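Local coordinates for protein lytic polysaccharide monooxygenase ([Kitasatospora] papulosa, PDB 6NDQ) that probably cleaves glycosidic bonds of cellulose or a related polysaccharide by copper-dependent oxidation, as lytic polysaccharide monooxygenases do, at residues Ala128-Trp131 / Ser132-Gln135. Sequence-based numbering, arbitrary orientation.
Sequences ALTW and SDLQ
T130 and D133 pin together a 3-10 turn at the protein surface, a local hydroxyl-to-carboxylate and backbone-to-carboxylate contact in the loop that leads from strand 110-118 into strand 134-139. The hydroxyl OG1 of T130 donates to OD2 of D133 over 2.6 Å, arriving from above the carboxylate plane. D133 OD2 also accepts from T130 N at 2.9 Å, on its anti side and only 15° out of plane. In T130, OG1 sits between its own N and carbonyl carbon; this torsion (chi1 75°) swings OG1 to the oxygen that the backbone N already holds. T130 OG1 in turn accepts a longer bond from S132 OG, at 3.2 Å. The backbone closes the turn through D133 N to T130 O at 3.0 Å and L134 N to W131 O at 3.0 Å, the latter straighter, at 162°. Beneath this polar side, L134 splays its methyls: CD1 lies 4.1 Å from CE3 of the W131 indole, CD2 equally near L129 CD1. The three side chains pack on strand 160-170, while W131 NE1 bonds to V64 O. With an alanine in place of D133, the N-H and hydroxyl of T130 are likely to lose their shared acceptor, and the hydroxyl would be set free to turn. Two donors on OD2, with R119 weakly paired to OD1, would be expected to favour an ionised D133.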
ATOM      1  N   ALA A 128      -6.757  11.740  -7.531  1.00 16.96           N
ATOM      2  CA  ALA A 128      -6.163  11.624  -6.221  1.00 20.08           C
ATOM      3  C   ALA A 128      -6.975  10.671  -5.343  1.00 18.59           C
ATOM      4  O   ALA A 128      -8.205  10.627  -5.409  1.00 16.74           O
ATOM      5  CB  ALA A 128      -6.073  13.001  -5.572  1.00 17.25           C
ATOM      6  N   LEU A 129      -6.266   9.927  -4.494  1.00 19.75           N
ATOM      7  CA  LEU A 129      -6.899   8.923  -3.648  1.00 19.45           C
ATOM      8  C   LEU A 129      -7.509   9.590  -2.425  1.00 20.04           C
ATOM      9  O   LEU A 129      -6.794  10.205  -1.623  1.00 21.23           O
ATOM     10  CB  LEU A 129      -5.880   7.869  -3.225  1.00 20.66           C
ATOM     11  CG  LEU A 129      -6.440   6.697  -2.440  1.00 19.60           C
ATOM     12  CD1 LEU A 129      -7.628   6.091  -3.176  1.00 18.86           C
ATOM     13  CD2 LEU A 129      -5.356   5.641  -2.258  1.00 18.98           C
ATOM     14  N   THR A 130      -8.823   9.474  -2.274  1.00 19.75           N
ATOM     15  CA  THR A 130      -9.487   9.991  -1.091  1.00 21.94           C
ATOM     16  C   THR A 130     -10.280   8.883  -0.418  1.00 21.31           C
ATOM     17  O   THR A 130     -10.561   7.843  -1.006  1.00 19.08           O
ATOM     18  CB  THR A 130     -10.414  11.168  -1.429  1.00 24.14           C
ATOM     19  OG1 THR A 130     -11.596  10.679  -2.072  1.00 25.06           O
ATOM     20  CG2 THR A 130      -9.691  12.156  -2.352  1.00 19.35           C
ATOM     21  N   TRP A 131     -10.624   9.106   0.848  1.00 18.64           N
ATOM     22  CA  TRP A 131     -11.359   8.092   1.590  1.00 20.56           C
ATOM     23  C   TRP A 131     -12.710   7.764   0.948  1.00 20.62           C
ATOM     24  O   TRP A 131     -13.118   6.603   0.941  1.00 20.18           O
ATOM     25  CB  TRP A 131     -11.546   8.542   3.037  1.00 18.64           C
ATOM     26  CG  TRP A 131     -10.295   8.419   3.868  1.00 21.22           C
ATOM     27  CD1 TRP A 131      -9.373   9.396   4.105  1.00 19.36           C
ATOM     28  CD2 TRP A 131      -9.821   7.249   4.546  1.00 22.36           C
ATOM     29  NE1 TRP A 131      -8.361   8.911   4.899  1.00 20.56           N
ATOM     30  CE2 TRP A 131      -8.614   7.597   5.190  1.00 21.72           C
ATOM     31  CE3 TRP A 131     -10.302   5.940   4.676  1.00 22.78           C
ATOM     32  CZ2 TRP A 131      -7.884   6.686   5.957  1.00 24.06           C
ATOM     33  CZ3 TRP A 131      -9.572   5.036   5.440  1.00 21.45           C
ATOM     34  CH2 TRP A 131      -8.379   5.410   6.065  1.00 22.95           C
ATOM     35  N   SER A 132     -13.425   8.767   0.417  1.00 21.99           N
ATOM     36  CA  SER A 132     -14.705   8.490  -0.243  1.00 20.75           C
ATOM     37  C   SER A 132     -14.564   7.630  -1.495  1.00 24.68           C
ATOM     38  O   SER A 132     -15.574   7.131  -2.004  1.00 25.25           O
ATOM     39  CB  SER A 132     -15.418   9.802  -0.604  1.00 23.08           C
ATOM     40  OG  SER A 132     -14.742  10.498  -1.635  1.00 23.95           O
ATOM     41  N   ASP A 133     -13.354   7.437  -2.007  1.00 24.35           N
ATOM     42  CA  ASP A 133     -13.159   6.550  -3.143  1.00 20.79           C
ATOM     43  C   ASP A 133     -12.994   5.093  -2.734  1.00 20.98           C
ATOM     44  O   ASP A 133     -12.999   4.215  -3.604  1.00 21.56           O
ATOM     45  CB  ASP A 133     -11.933   6.984  -3.946  1.00 20.05           C
ATOM     46  CG  ASP A 133     -12.004   8.431  -4.391  1.00 22.55           C
ATOM     47  OD1 ASP A 133     -13.022   8.825  -4.993  1.00 25.47           O
ATOM     48  OD2 ASP A 133     -11.039   9.189  -4.136  1.00 24.28           O
ATOM     49  N   LEU A 134     -12.851   4.817  -1.447  1.00 18.31           N
ATOM     50  CA  LEU A 134     -12.588   3.478  -0.934  1.00 16.84           C
ATOM     51  C   LEU A 134     -13.863   2.799  -0.449  1.00 18.41           C
ATOM     52  O   LEU A 134     -14.816   3.454  -0.013  1.00 19.77           O
ATOM     53  CB  LEU A 134     -11.583   3.534   0.216  1.00 18.37           C
ATOM     54  CG  LEU A 134     -10.188   4.047  -0.121  1.00 17.87           C
ATOM     55  CD1 LEU A 134      -9.352   4.110   1.133  1.00 16.08           C
ATOM     56  CD2 LEU A 134      -9.536   3.121  -1.112  1.00 14.51           C
ATOM     57  N   GLN A 135     -13.849   1.468  -0.528  1.00 16.67           N
ATOM     58  CA  GLN A 135     -14.882   0.571  -0.027  1.00 16.80           C
ATOM     59  C   GLN A 135     -14.181  -0.503   0.786  1.00 18.11           C
ATOM     60  O   GLN A 135     -13.223  -1.112   0.305  1.00 17.53           O
ATOM     61  CB  GLN A 135     -15.672  -0.086  -1.172  1.00 21.52           C
ATOM     62  CG  GLN A 135     -16.492   0.893  -2.001  1.00 27.96           C
ATOM     63  CD  GLN A 135     -17.210   0.235  -3.181  1.00 33.47           C
ATOM     64  OE1 GLN A 135     -16.586  -0.413  -4.035  1.00 29.05           O
ATOM     65  NE2 GLN A 135     -18.529   0.413  -3.237  1.00 33.30           N
TER